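Local coordinates for leucine aminopeptidase 2, chloroplastic (Streptomyces sp. BC16019, PDB 5LHJ), which acts in bottromycin maturation as a manganese-binding M17 metalloaminopeptidase that probably removes unsubstituted N-terminal amino acids from peptides, at residues A[51-56]-A[64-69]; A[86-91]-A[118-123]; A[242-247]-A[304-309]; A[264-269]-A[314-319]; A[388-393]-A[414-419]. One frame throughout, in Å; residues are numbered along the deposited sequence.

Contact 1. Residues A[51-56]-A[64-69]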
# COMPACT_ATOMS: atom_id res chain seq x y z
N ALA A 51 -39.61 -44.09 -3.85
CA ALA A 51 -39.67 -43.71 -2.45
C ALA A 51 -38.27 -43.36 -1.89
O ALA A 51 -38.13 -42.37 -1.18
CB ALA A 51 -40.32 -44.81 -1.61
N PHE A 52 -37.26 -44.17 -2.23
CA PHE A 52 -35.90 -43.90 -1.76
C PHE A 52 -35.45 -42.50 -2.16
O PHE A 52 -34.93 -41.75 -1.33
CB PHE A 52 -34.91 -44.94 -2.26
CG PHE A 52 -33.49 -44.64 -1.89
CD1 PHE A 52 -33.08 -44.70 -0.56
CD2 PHE A 52 -32.56 -44.23 -2.85
CE1 PHE A 52 -31.77 -44.40 -0.21
CE2 PHE A 52 -31.26 -43.94 -2.50
CZ PHE A 52 -30.86 -44.03 -1.18
N SER A 53 -35.65 -42.15 -3.43
CA SER A 53 -35.30 -40.84 -3.96
C SER A 53 -35.99 -39.70 -3.21
O SER A 53 -35.33 -38.72 -2.83
CB SER A 53 -35.62 -40.77 -5.46
OG SER A 53 -35.09 -39.61 -6.04
N ARG A 54 -37.29 -39.84 -2.95
CA ARG A 54 -38.03 -38.87 -2.12
C ARG A 54 -37.46 -38.77 -0.70
O ARG A 54 -37.28 -37.67 -0.17
CB ARG A 54 -39.52 -39.22 -2.05
CG ARG A 54 -40.28 -38.99 -3.34
CD ARG A 54 -41.79 -39.00 -3.13
NE ARG A 54 -42.29 -40.28 -2.60
CZ ARG A 54 -42.50 -41.39 -3.32
NH1 ARG A 54 -42.27 -41.42 -4.63
NH2 ARG A 54 -42.96 -42.48 -2.71
N ARG A 55 -37.17 -39.92 -0.09
CA ARG A 55 -36.62 -39.98 1.28
C ARG A 55 -35.24 -39.32 1.40
O ARG A 55 -34.88 -38.87 2.48
CB ARG A 55 -36.54 -41.43 1.77
CG ARG A 55 -37.90 -42.04 2.07
CD ARG A 55 -37.85 -43.56 2.04
NE ARG A 55 -39.19 -44.14 2.19
CZ ARG A 55 -39.53 -45.39 1.89
NH1 ARG A 55 -38.65 -46.27 1.42
NH2 ARG A 55 -40.79 -45.77 2.07
N ARG A 56 -34.48 -39.31 0.30
CA ARG A 56 -33.20 -38.60 0.22
C ARG A 56 -33.30 -37.10 -0.07
O ARG A 56 -32.29 -36.41 -0.02
CB ARG A 56 -32.29 -39.27 -0.84
CG ARG A 56 -31.85 -40.70 -0.51
CD ARG A 56 -31.08 -40.81 0.80
NE ARG A 56 -29.83 -40.04 0.78
CZ ARG A 56 -29.27 -39.41 1.82
NH1 ARG A 56 -29.85 -39.39 3.02
NH2 ARG A 56 -28.12 -38.77 1.65
N GLN A 64 -29.27 -31.18 -9.19
CA GLN A 64 -29.32 -32.05 -8.01
C GLN A 64 -29.27 -33.50 -8.48
O GLN A 64 -30.00 -33.86 -9.40
CB GLN A 64 -30.62 -31.85 -7.24
CG GLN A 64 -30.76 -32.72 -6.00
CD GLN A 64 -32.10 -32.56 -5.31
OE1 GLN A 64 -33.10 -32.19 -5.93
NE2 GLN A 64 -32.13 -32.88 -4.02
N VAL A 65 -28.44 -34.31 -7.85
CA VAL A 65 -28.30 -35.71 -8.23
C VAL A 65 -28.51 -36.60 -7.01
O VAL A 65 -27.86 -36.39 -5.99
CB VAL A 65 -26.92 -35.99 -8.83
CG1 VAL A 65 -26.76 -37.48 -9.14
CG2 VAL A 65 -26.73 -35.15 -10.08
N VAL A 66 -29.39 -37.59 -7.14
CA VAL A 66 -29.54 -38.65 -6.13
C VAL A 66 -29.40 -40.01 -6.79
O VAL A 66 -30.17 -40.34 -7.69
CB VAL A 66 -30.89 -38.54 -5.40
CG1 VAL A 66 -31.03 -39.66 -4.37
CG2 VAL A 66 -31.01 -37.19 -4.72
N ALA A 67 -28.41 -40.79 -6.34
CA ALA A 67 -28.13 -42.11 -6.88
C ALA A 67 -28.92 -43.17 -6.14
O ALA A 67 -29.09 -43.08 -4.92
CB ALA A 67 -26.65 -42.43 -6.79
N GLU A 68 -29.36 -44.19 -6.86
CA GLU A 68 -30.07 -45.31 -6.24
C GLU A 68 -29.83 -46.59 -7.02
O GLU A 68 -29.38 -46.53 -8.16
CB GLU A 68 -31.56 -45.02 -6.22
CG GLU A 68 -32.20 -44.95 -7.60
CD GLU A 68 -33.63 -44.47 -7.56
OE1 GLU A 68 -33.95 -43.61 -6.71
OE2 GLU A 68 -34.43 -44.97 -8.37
N PRO A 69 -30.12 -47.75 -6.41
CA PRO A 69 -30.06 -48.98 -7.19
C PRO A 69 -31.06 -49.01 -8.34
O PRO A 69 -32.15 -48.45 -8.23
CB PRO A 69 -30.40 -50.07 -6.16
CG PRO A 69 -30.14 -49.48 -4.83
CD PRO A 69 -30.33 -47.99 -4.97
O HOH W 1 -36.24 -43.99 -5.46
O HOH W 2 -32.86 -40.97 -6.85
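F52 and S53 of helix 51-55, and R56 after them, pack on V66 and E68 of strand 65-69, an outermost strand, within this chain, of the mixed sheet in the macro-like N-terminal domain. The short axes approach to 8.9 Å and run roughly antiparallel, 143° apart.

The dry part starts at F52. Its CG stands anti to the backbone N (chi1 175°), and the ring slides past E68, with CD2 3.6 Å from E68 CB. At the ring edge, in plane, A67 O lies 3.4 Å from F52 CE2. R56 CG lies over one face of the same ring, toward its rim, while R56 CB touches V66 CG1 at 3.8 Å; the aliphatic stem of the arginine thus links aromatic ring and valine. The charged end leaves the contact, NH1 bonding to A103 O of a neighbouring subunit, and F52 also packs on E68 of that subunit.

The polar part is carried by water, with no direct hydrogen bond between the segments. E68 OE1 sits 3.5 Å from S53 CB, and two waters donate to it. One accepts from S53 N, an amide in the first turn of the helix, and donates to E68 OE1 at 2.6 Å. The other accepts from S53 OG and spends both protons across the contact, at 2.9 Å from V66 O and 2.9 Å from E68 OE1.

Contact 2. Residues A[86-91]-A[118-123]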
# COMPACT_ATOMS: atom_id res chain seq x y z
N GLY A 86 -41.24 -25.39 -17.55
CA GLY A 86 -41.45 -24.08 -18.15
C GLY A 86 -40.26 -23.13 -18.16
O GLY A 86 -40.17 -22.28 -19.05
N SER A 87 -39.36 -23.26 -17.19
CA SER A 87 -38.20 -22.37 -17.08
C SER A 87 -36.89 -22.95 -17.63
O SER A 87 -35.89 -22.22 -17.74
CB SER A 87 -37.99 -21.94 -15.62
OG SER A 87 -37.71 -23.05 -14.80
N ALA A 88 -36.87 -24.23 -17.99
CA ALA A 88 -35.64 -24.90 -18.41
C ALA A 88 -35.13 -24.35 -19.74
O ALA A 88 -35.91 -24.02 -20.62
CB ALA A 88 -35.85 -26.40 -18.51
N THR A 89 -33.81 -24.23 -19.84
CA THR A 89 -33.13 -23.77 -21.05
C THR A 89 -32.10 -24.81 -21.46
O THR A 89 -31.88 -25.78 -20.74
CB THR A 89 -32.37 -22.47 -20.78
OG1 THR A 89 -31.34 -22.71 -19.80
CG2 THR A 89 -33.32 -21.38 -20.29
N ALA A 90 -31.44 -24.60 -22.59
CA ALA A 90 -30.31 -25.44 -23.00
C ALA A 90 -29.21 -25.48 -21.92
O ALA A 90 -28.61 -26.53 -21.69
CB ALA A 90 -29.75 -24.98 -24.34
N ALA A 91 -28.99 -24.36 -21.23
CA ALA A 91 -27.99 -24.30 -20.15
C ALA A 91 -28.35 -25.22 -18.98
O ALA A 91 -27.46 -25.77 -18.33
CB ALA A 91 -27.82 -22.86 -19.66
N ASP A 118 -38.77 -34.50 -22.17
CA ASP A 118 -39.49 -33.49 -22.96
C ASP A 118 -40.47 -32.78 -22.02
O ASP A 118 -40.55 -33.10 -20.84
CB ASP A 118 -40.17 -34.11 -24.20
CG ASP A 118 -41.16 -35.23 -23.86
OD1 ASP A 118 -41.51 -35.43 -22.68
OD2 ASP A 118 -41.60 -35.92 -24.80
N GLY A 119 -41.19 -31.81 -22.53
CA GLY A 119 -42.08 -31.04 -21.66
C GLY A 119 -41.58 -29.64 -21.45
O GLY A 119 -42.39 -28.75 -21.22
N SER A 120 -40.27 -29.42 -21.52
CA SER A 120 -39.75 -28.05 -21.59
C SER A 120 -39.91 -27.51 -23.01
O SER A 120 -40.24 -28.25 -23.93
CB SER A 120 -38.27 -27.96 -21.17
OG SER A 120 -37.41 -28.45 -22.19
N GLY A 121 -39.68 -26.21 -23.16
CA GLY A 121 -39.63 -25.57 -24.47
C GLY A 121 -38.35 -25.77 -25.26
O GLY A 121 -38.24 -25.26 -26.37
N VAL A 122 -37.38 -26.52 -24.72
CA VAL A 122 -36.10 -26.75 -25.40
C VAL A 122 -36.31 -27.89 -26.41
O VAL A 122 -36.60 -29.02 -26.00
CB VAL A 122 -34.97 -27.14 -24.43
CG1 VAL A 122 -33.64 -27.27 -25.17
CG2 VAL A 122 -34.83 -26.10 -23.31
N PRO A 123 -36.15 -27.61 -27.72
CA PRO A 123 -36.36 -28.66 -28.72
C PRO A 123 -35.37 -29.81 -28.60
O PRO A 123 -34.26 -29.63 -28.07
CB PRO A 123 -36.15 -27.93 -30.06
CG PRO A 123 -36.29 -26.49 -29.75
CD PRO A 123 -35.83 -26.32 -28.34
O HOH W 3 -38.63 -24.40 -21.00
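V122 meets the backbone of A88, T89 and A90, where a loop containing an ST turn lies against the N-terminal end of helix 90-102 in the macro-like domain. One methyl does nearly all the touching. V122 CG2 lies 3.5 Å from T89 C, 3.6 Å from A88 O and 3.8 Å from A90 N, so it rests on two successive peptide groups and not on another side chain. CG1 stands anti to the backbone N (chi1 -176°), which leaves CG2 beside that N, on the side of the helix start. The second apolar touch is small: A88 CB faces S120 CB at 3.9 Å.

A water also joins the two backbones. It accepts from G121 N at 3.0 Å and donates to A88 O at 2.8 Å, the carbonyl that V122 CG2 brushes. No direct hydrogen bond crosses the contact.

The next shell fixes the loop. S120 OG accepts from V122 N at 3.2 Å (N-H...O angle 158°), the bond that defines the ST turn, next to the valine facing the start of helix 90-102. G119, just before it, has a positive phi of 110° at which a CB would press on the preceding carbonyl O. F93 of helix 90-102 packs on both S120 and V122, while H44 touches A88 and S120.

Each segment runs into a helix. T89 is the N-cap residue of helix 90-102, and T89 N bonds to T92 OG1. P123 holds the N-cap position of helix 124-139, and just before it V122 O accepts from R127 NH1.

Contact 3. Residues A[242-247]-A[304-309]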
# COMPACT_ATOMS: atom_id res chain seq x y z
N GLU A 242 -0.28 -18.04 -38.89
CA GLU A 242 -1.53 -17.88 -39.61
C GLU A 242 -2.06 -19.26 -39.97
O GLU A 242 -1.32 -20.12 -40.47
CB GLU A 242 -1.38 -16.97 -40.84
CG GLU A 242 -1.38 -15.50 -40.44
CD GLU A 242 -1.19 -14.50 -41.57
OE1 GLU A 242 -0.76 -14.89 -42.68
OE2 GLU A 242 -1.44 -13.30 -41.33
N LEU A 243 -3.34 -19.46 -39.69
CA LEU A 243 -3.98 -20.78 -39.70
C LEU A 243 -5.26 -20.59 -40.48
O LEU A 243 -6.10 -19.80 -40.05
CB LEU A 243 -4.24 -21.21 -38.24
CG LEU A 243 -4.86 -22.56 -37.90
CD1 LEU A 243 -3.91 -23.67 -38.30
CD2 LEU A 243 -5.18 -22.68 -36.42
N THR A 244 -5.41 -21.25 -41.63
CA THR A 244 -6.55 -21.00 -42.52
C THR A 244 -7.43 -22.24 -42.82
O THR A 244 -6.92 -23.28 -43.25
CB THR A 244 -6.08 -20.39 -43.85
OG1 THR A 244 -5.26 -19.24 -43.58
CG2 THR A 244 -7.25 -19.96 -44.71
N TYR A 245 -8.73 -22.08 -42.59
CA TYR A 245 -9.75 -23.05 -43.02
C TYR A 245 -10.35 -22.58 -44.34
O TYR A 245 -10.97 -21.50 -44.40
CB TYR A 245 -10.83 -23.19 -41.96
CG TYR A 245 -12.02 -24.03 -42.38
CD1 TYR A 245 -11.90 -25.41 -42.57
CD2 TYR A 245 -13.28 -23.45 -42.57
CE1 TYR A 245 -13.00 -26.18 -42.95
CE2 TYR A 245 -14.38 -24.21 -42.94
CZ TYR A 245 -14.24 -25.57 -43.12
OH TYR A 245 -15.34 -26.32 -43.49
N ASP A 246 -10.18 -23.38 -45.38
CA ASP A 246 -10.60 -23.00 -46.73
C ASP A 246 -11.23 -24.21 -47.39
O ASP A 246 -10.58 -24.88 -48.18
CB ASP A 246 -9.37 -22.51 -47.53
CG ASP A 246 -9.73 -21.51 -48.62
OD1 ASP A 246 -10.90 -21.47 -49.08
OD2 ASP A 246 -8.82 -20.76 -49.03
N PRO A 247 -12.52 -24.49 -47.08
CA PRO A 247 -13.15 -25.75 -47.45
C PRO A 247 -13.42 -25.90 -48.95
O PRO A 247 -13.84 -24.94 -49.58
CB PRO A 247 -14.48 -25.70 -46.70
CG PRO A 247 -14.83 -24.25 -46.69
CD PRO A 247 -13.52 -23.48 -46.69
N PRO A 304 -19.64 -23.63 -44.88
CA PRO A 304 -19.28 -23.01 -46.16
C PRO A 304 -18.78 -21.58 -45.94
O PRO A 304 -19.46 -20.61 -46.28
CB PRO A 304 -20.60 -23.05 -46.94
CG PRO A 304 -21.63 -22.85 -45.87
CD PRO A 304 -21.10 -23.60 -44.68
N LEU A 305 -17.59 -21.47 -45.36
CA LEU A 305 -17.04 -20.20 -44.89
C LEU A 305 -15.53 -20.32 -44.81
O LEU A 305 -15.02 -21.29 -44.25
CB LEU A 305 -17.61 -19.90 -43.49
CG LEU A 305 -17.32 -18.55 -42.84
CD1 LEU A 305 -18.05 -17.46 -43.59
CD2 LEU A 305 -17.75 -18.54 -41.38
N ARG A 306 -14.83 -19.34 -45.37
CA ARG A 306 -13.38 -19.28 -45.26
C ARG A 306 -13.04 -18.53 -43.97
O ARG A 306 -13.57 -17.45 -43.73
CB ARG A 306 -12.81 -18.53 -46.45
CG ARG A 306 -11.30 -18.57 -46.55
CD ARG A 306 -10.89 -17.90 -47.85
NE ARG A 306 -9.45 -18.00 -48.10
CZ ARG A 306 -8.80 -17.38 -49.09
NH1 ARG A 306 -9.44 -16.59 -49.96
NH2 ARG A 306 -7.48 -17.56 -49.22
N VAL A 307 -12.16 -19.10 -43.16
CA VAL A 307 -11.77 -18.48 -41.88
C VAL A 307 -10.25 -18.51 -41.74
O VAL A 307 -9.63 -19.57 -41.86
CB VAL A 307 -12.43 -19.17 -40.67
CG1 VAL A 307 -12.16 -18.38 -39.39
CG2 VAL A 307 -13.93 -19.32 -40.88
N ARG A 308 -9.67 -17.35 -41.47
CA ARG A 308 -8.24 -17.21 -41.24
C ARG A 308 -7.97 -16.80 -39.79
O ARG A 308 -8.49 -15.78 -39.35
CB ARG A 308 -7.68 -16.18 -42.20
CG ARG A 308 -6.30 -15.64 -41.86
CD ARG A 308 -5.13 -16.56 -42.13
NE ARG A 308 -4.96 -16.81 -43.58
CZ ARG A 308 -4.45 -15.95 -44.46
NH1 ARG A 308 -4.06 -14.72 -44.09
NH2 ARG A 308 -4.36 -16.31 -45.74
N GLY A 309 -7.12 -17.55 -39.10
CA GLY A 309 -6.61 -17.20 -37.78
C GLY A 309 -5.27 -16.49 -37.86
O GLY A 309 -4.43 -16.86 -38.69
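L243 pairs with G309, and Y245 with V307, as the hydrogen-bonded pairs of an antiparallel strand pairing in the catalytic domain. All four backbone bonds are made. L243 N donates to G309 O at 3.0 Å, and G309 N returns a short, nearly straight bond of 2.6 Å to L243 O. Y245 N meets V307 O at 2.8 Å, and V307 N lies 3.0 Å from Y245 O, in the carbonyl plane.

T244 and R308 form the non-hydrogen-bonded pair between them, with side chains on the other face of the sheet. R308 bends at chi2 and chi3, bringing its NE to T244 OG1 at the edge of the guanidinium; the modelled separation is too short to give a reliable bond length. R308 NH1 also lies 3.6 Å from E242 OE1, a salt bridge of charges alone, since no N-H points at the oxygen. E242 OE2 has further partners: hydrogen bonds with Y240 OH and H310 ND1 and a salt bridge with R356.

Just past the last bridge, D246 OD2 sits over one face of the R306 guanidinium, 3.0 Å from R306 NE, again an ionic pair without an aimed N-H. L305 O lies 3.2 Å from Y245 CD2 and close to P247 CD; buried there, it has no polar partner in the model. Y245 OH hydrogen-bonds to L303 O.

Strand 210-214 continues the sheet beyond 239-245 and strand 255-263 beyond 306-316, while helix 286-301 covers L243, Y245 and V307, and helix 486-498 packs on L305 and V307.

Contact 4. Residues A[264-269]-A[314-319]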
# COMPACT_ATOMS: atom_id res chain seq x y z
N THR A 264 2.08 -15.98 -23.92
CA THR A 264 2.19 -17.23 -23.19
C THR A 264 2.62 -17.06 -21.73
O THR A 264 2.30 -17.91 -20.90
CB THR A 264 3.12 -18.22 -23.91
OG1 THR A 264 4.44 -17.67 -24.02
CG2 THR A 264 2.57 -18.52 -25.31
N PHE A 265 3.34 -15.99 -21.43
CA PHE A 265 3.60 -15.61 -20.06
C PHE A 265 3.71 -14.09 -19.99
O PHE A 265 4.48 -13.50 -20.74
CB PHE A 265 4.87 -16.25 -19.51
CG PHE A 265 5.12 -15.91 -18.07
CD1 PHE A 265 4.33 -16.46 -17.08
CD2 PHE A 265 6.06 -14.97 -17.74
CE1 PHE A 265 4.50 -16.09 -15.75
CE2 PHE A 265 6.26 -14.60 -16.41
CZ PHE A 265 5.48 -15.15 -15.43
N ASP A 266 2.91 -13.48 -19.11
CA ASP A 266 2.92 -12.04 -18.92
C ASP A 266 3.26 -11.70 -17.46
O ASP A 266 2.42 -11.82 -16.57
CB ASP A 266 1.57 -11.46 -19.31
CG ASP A 266 1.48 -9.97 -19.06
OD1 ASP A 266 2.54 -9.31 -18.99
OD2 ASP A 266 0.35 -9.48 -18.91
N SER A 267 4.49 -11.24 -17.25
CA SER A 267 4.95 -10.79 -15.94
C SER A 267 4.60 -9.33 -15.66
O SER A 267 4.90 -8.85 -14.57
CB SER A 267 6.48 -10.89 -15.87
OG SER A 267 7.04 -9.82 -16.60
N GLY A 268 4.07 -8.61 -16.66
CA GLY A 268 3.90 -7.16 -16.57
C GLY A 268 5.06 -6.37 -17.16
O GLY A 268 4.95 -5.16 -17.33
N GLY A 269 6.17 -7.04 -17.47
CA GLY A 269 7.38 -6.35 -17.93
C GLY A 269 7.99 -5.48 -16.84
O GLY A 269 7.73 -5.71 -15.65
N ALA A 314 4.09 -14.48 -27.80
CA ALA A 314 5.27 -13.90 -27.14
C ALA A 314 5.19 -14.03 -25.63
O ALA A 314 4.12 -14.31 -25.09
CB ALA A 314 5.44 -12.44 -27.53
N GLU A 315 6.33 -13.84 -24.96
CA GLU A 315 6.37 -13.63 -23.51
C GLU A 315 6.65 -12.15 -23.23
O GLU A 315 7.35 -11.51 -23.98
CB GLU A 315 7.46 -14.44 -22.84
CG GLU A 315 7.29 -15.95 -22.83
CD GLU A 315 8.32 -16.65 -21.95
OE1 GLU A 315 9.39 -16.05 -21.66
OE2 GLU A 315 8.08 -17.81 -21.55
N ASN A 316 6.09 -11.62 -22.14
CA ASN A 316 6.38 -10.27 -21.65
C ASN A 316 7.18 -10.40 -20.34
O ASN A 316 6.61 -10.73 -19.30
CB ASN A 316 5.07 -9.51 -21.43
CG ASN A 316 5.28 -8.03 -21.10
OD1 ASN A 316 6.32 -7.45 -21.39
ND2 ASN A 316 4.27 -7.42 -20.50
N MET A 317 8.49 -10.17 -20.40
CA MET A 317 9.40 -10.41 -19.27
C MET A 317 10.25 -9.18 -18.96
O MET A 317 10.57 -8.42 -19.88
CB MET A 317 10.36 -11.57 -19.60
CG MET A 317 9.73 -12.95 -19.77
SD MET A 317 9.28 -13.65 -18.18
CE MET A 317 10.71 -14.64 -17.76
N PRO A 318 10.64 -8.98 -17.69
CA PRO A 318 11.66 -7.97 -17.38
C PRO A 318 13.05 -8.53 -17.70
O PRO A 318 13.30 -9.74 -17.58
CB PRO A 318 11.49 -7.77 -15.88
CG PRO A 318 11.14 -9.13 -15.38
CD PRO A 318 10.36 -9.81 -16.50
N ASP A 319 13.96 -7.65 -18.11
CA ASP A 319 15.26 -8.06 -18.63
C ASP A 319 16.04 -6.81 -18.97
O ASP A 319 15.44 -5.74 -19.18
CB ASP A 319 15.08 -8.86 -19.93
CG ASP A 319 16.37 -9.51 -20.38
OD1 ASP A 319 16.77 -10.49 -19.74
OD2 ASP A 319 16.96 -9.03 -21.39
O HOH W 4 5.77 -19.04 -22.18
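The dimanganese site of the M17 catalytic domain includes D266, braced by N316 on the parallel strand end; no metal is bound to this chain here. The side chains lie side by side, pointing the same way, carboxylate and amide planes 21° apart. N316 ND2 donates to D266 OD1 at 3.0 Å, and G268 N donates to that oxygen from the opposite face of the carboxylate at 2.9 Å, closing an Asx turn. N316 ND2 also bonds to T342 O. D266 OD2 faces K273 NZ in a salt bridge, with D343 and E345 nearby.

S267 grips N316 O twice, through N at 3.0 Å and OG at 2.9 Å; OG accepts from G269 N in an ST turn. N316 N meets F265 O at 2.8 Å. F265 is on the face away from D266, and M317 SD approaches its ring edge, 3.5 Å from CD2, a Met-aromatic contact. A water links T264 OG1 to E315 OE2, which also forms a salt bridge with R324 of a neighbouring subunit; E315 OE1 hydrogen-bonds to S234 OG.

A metal-binding aspartate at a strand end, steadied by a second-shell asparagine and a tight turn, is the arrangement of this M17 metal site.

Contact 5. Residues A[388-393]-A[414-419]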
# COMPACT_ATOMS: atom_id res chain seq x y z
N ALA A 388 -16.56 -8.87 -22.33
CA ALA A 388 -16.95 -7.59 -22.91
C ALA A 388 -16.89 -7.68 -24.44
O ALA A 388 -15.91 -8.21 -24.99
CB ALA A 388 -16.08 -6.47 -22.40
N LEU A 389 -17.94 -7.19 -25.10
CA LEU A 389 -18.04 -7.16 -26.58
C LEU A 389 -18.05 -5.71 -27.05
O LEU A 389 -18.84 -4.91 -26.56
CB LEU A 389 -19.34 -7.83 -27.04
CG LEU A 389 -19.79 -7.61 -28.49
CD1 LEU A 389 -18.79 -8.18 -29.49
CD2 LEU A 389 -21.16 -8.20 -28.70
N PHE A 390 -17.18 -5.38 -28.00
CA PHE A 390 -17.17 -4.07 -28.65
C PHE A 390 -17.31 -4.23 -30.15
O PHE A 390 -16.62 -5.06 -30.75
CB PHE A 390 -15.86 -3.35 -28.40
CG PHE A 390 -15.65 -2.91 -26.98
CD1 PHE A 390 -15.07 -3.76 -26.05
CD2 PHE A 390 -15.99 -1.62 -26.59
CE1 PHE A 390 -14.84 -3.35 -24.75
CE2 PHE A 390 -15.78 -1.21 -25.28
CZ PHE A 390 -15.21 -2.06 -24.35
N THR A 391 -18.18 -3.43 -30.76
CA THR A 391 -18.25 -3.32 -32.23
C THR A 391 -19.06 -2.09 -32.60
O THR A 391 -20.03 -1.78 -31.92
CB THR A 391 -18.88 -4.56 -32.90
OG1 THR A 391 -18.98 -4.36 -34.32
CG2 THR A 391 -20.25 -4.87 -32.37
N PRO A 392 -18.67 -1.39 -33.68
CA PRO A 392 -19.53 -0.30 -34.17
C PRO A 392 -20.75 -0.78 -34.98
O PRO A 392 -21.63 0.03 -35.27
CB PRO A 392 -18.60 0.52 -35.06
CG PRO A 392 -17.54 -0.41 -35.49
CD PRO A 392 -17.40 -1.47 -34.43
N ASP A 393 -20.79 -2.07 -35.33
CA ASP A 393 -21.81 -2.64 -36.20
C ASP A 393 -22.89 -3.32 -35.35
O ASP A 393 -22.66 -4.38 -34.77
CB ASP A 393 -21.10 -3.64 -37.14
CG ASP A 393 -21.99 -4.18 -38.24
OD1 ASP A 393 -23.14 -4.58 -38.00
OD2 ASP A 393 -21.47 -4.24 -39.38
N LEU A 414 -20.20 -3.31 -24.58
CA LEU A 414 -19.83 -1.99 -24.08
C LEU A 414 -19.65 -1.02 -25.25
O LEU A 414 -19.28 -1.43 -26.33
CB LEU A 414 -18.57 -2.08 -23.23
CG LEU A 414 -18.69 -2.94 -21.96
CD1 LEU A 414 -17.34 -2.95 -21.24
CD2 LEU A 414 -19.78 -2.43 -21.04
N PRO A 415 -19.89 0.28 -25.02
CA PRO A 415 -19.82 1.28 -26.08
C PRO A 415 -18.41 1.74 -26.42
O PRO A 415 -17.56 1.90 -25.54
CB PRO A 415 -20.63 2.45 -25.50
CG PRO A 415 -20.39 2.34 -24.03
CD PRO A 415 -20.41 0.86 -23.77
N LEU A 416 -18.19 1.98 -27.71
CA LEU A 416 -16.97 2.64 -28.18
C LEU A 416 -17.15 4.15 -27.98
O LEU A 416 -17.43 4.88 -28.92
CB LEU A 416 -16.70 2.28 -29.64
CG LEU A 416 -16.29 0.81 -29.86
CD1 LEU A 416 -16.57 0.35 -31.28
CD2 LEU A 416 -14.82 0.60 -29.52
N LEU A 417 -16.96 4.61 -26.74
CA LEU A 417 -17.27 5.98 -26.36
C LEU A 417 -16.31 6.98 -26.99
O LEU A 417 -15.12 6.98 -26.69
CB LEU A 417 -17.22 6.14 -24.84
CG LEU A 417 -18.26 5.35 -24.03
CD1 LEU A 417 -17.95 5.37 -22.55
CD2 LEU A 417 -19.68 5.82 -24.28
N ALA A 418 -16.84 7.85 -27.85
CA ALA A 418 -16.00 8.85 -28.52
C ALA A 418 -15.24 9.74 -27.53
O ALA A 418 -14.08 10.08 -27.77
CB ALA A 418 -16.83 9.69 -29.47
N HIS A 419 -15.87 10.08 -26.41
CA HIS A 419 -15.21 10.93 -25.41
C HIS A 419 -14.04 10.26 -24.67
O HIS A 419 -13.24 10.95 -24.04
CB HIS A 419 -16.22 11.54 -24.43
CG HIS A 419 -16.95 10.55 -23.58
ND1 HIS A 419 -18.28 10.25 -23.77
CD2 HIS A 419 -16.55 9.83 -22.51
CE1 HIS A 419 -18.66 9.38 -22.85
NE2 HIS A 419 -17.63 9.10 -22.08
O HOH W 5 -19.80 -1.75 -29.01
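F390 fills the apolar centre against L414 and L416, where strand 386-390 ends beside the loop that follows strand 410-413. The ring tip lies on the base of one leucine: F390 CZ is 3.5 Å from L414 CB. L414 CD1 continues past the ring to A388 CB at 3.9 Å. L416 meets the ring nearer its root with one branch, CD2 lying 3.9 Å from F390 CD2. Its second branch goes to the turn after the strand, CD1 touching P392 CD at 3.7 Å. F390 CG stands anti to the carbonyl carbon (chi1 -69°), and T441 and A445 of helix 440-449 also pack on the ring.

Carbonyl oxygens border this core. L414 O comes to 3.3 Å of F390 CD2, and P415 O lies in plane at the ring edge, beside CE2. P415 O also takes a weak bond from L417 N, closing an inverse gamma turn centred on L416.

Farther out, L414 N donates to L389 O at 2.9 Å, the one direct hydrogen bond between the segments. A water extends the pairing by one step, accepting from T391 N and donating to L414 O at 2.7 Å. T391 OG1 accepts from D393 N in an ST turn and also bonds to W458 O; D393 OD1 then caps helix 394-407 at L396 N. L414 and P415 pack on C412 of a neighbouring subunit.

Parallel strands 386-390 and 410-413 joined through helix 394-407 make a beta-alpha-beta crossover, and this contact lies at the C-terminal ends of its two strands.

In the fold
From the N terminus, contact 1 closes a loop of seven residues between helix 51-55 and edge strand 65-69. Contact 2 follows in series in the same N-terminal domain, closing 26 residues that hold most of helix 90-102 and strand 109-112; their nearest atoms are about 11 Å apart. In the catalytic domain, contacts 3 and 4 close 56 and 44 residues, cross along the chain and share strand 306-316: contact 3 pairs its beginning with 239-245, contact 4 its end with 265-266 at the metal site. Contact 5, last in series, closes 20 residues, binding strand 386-390 of the same sheet to the loop after 410-413. None nests within another.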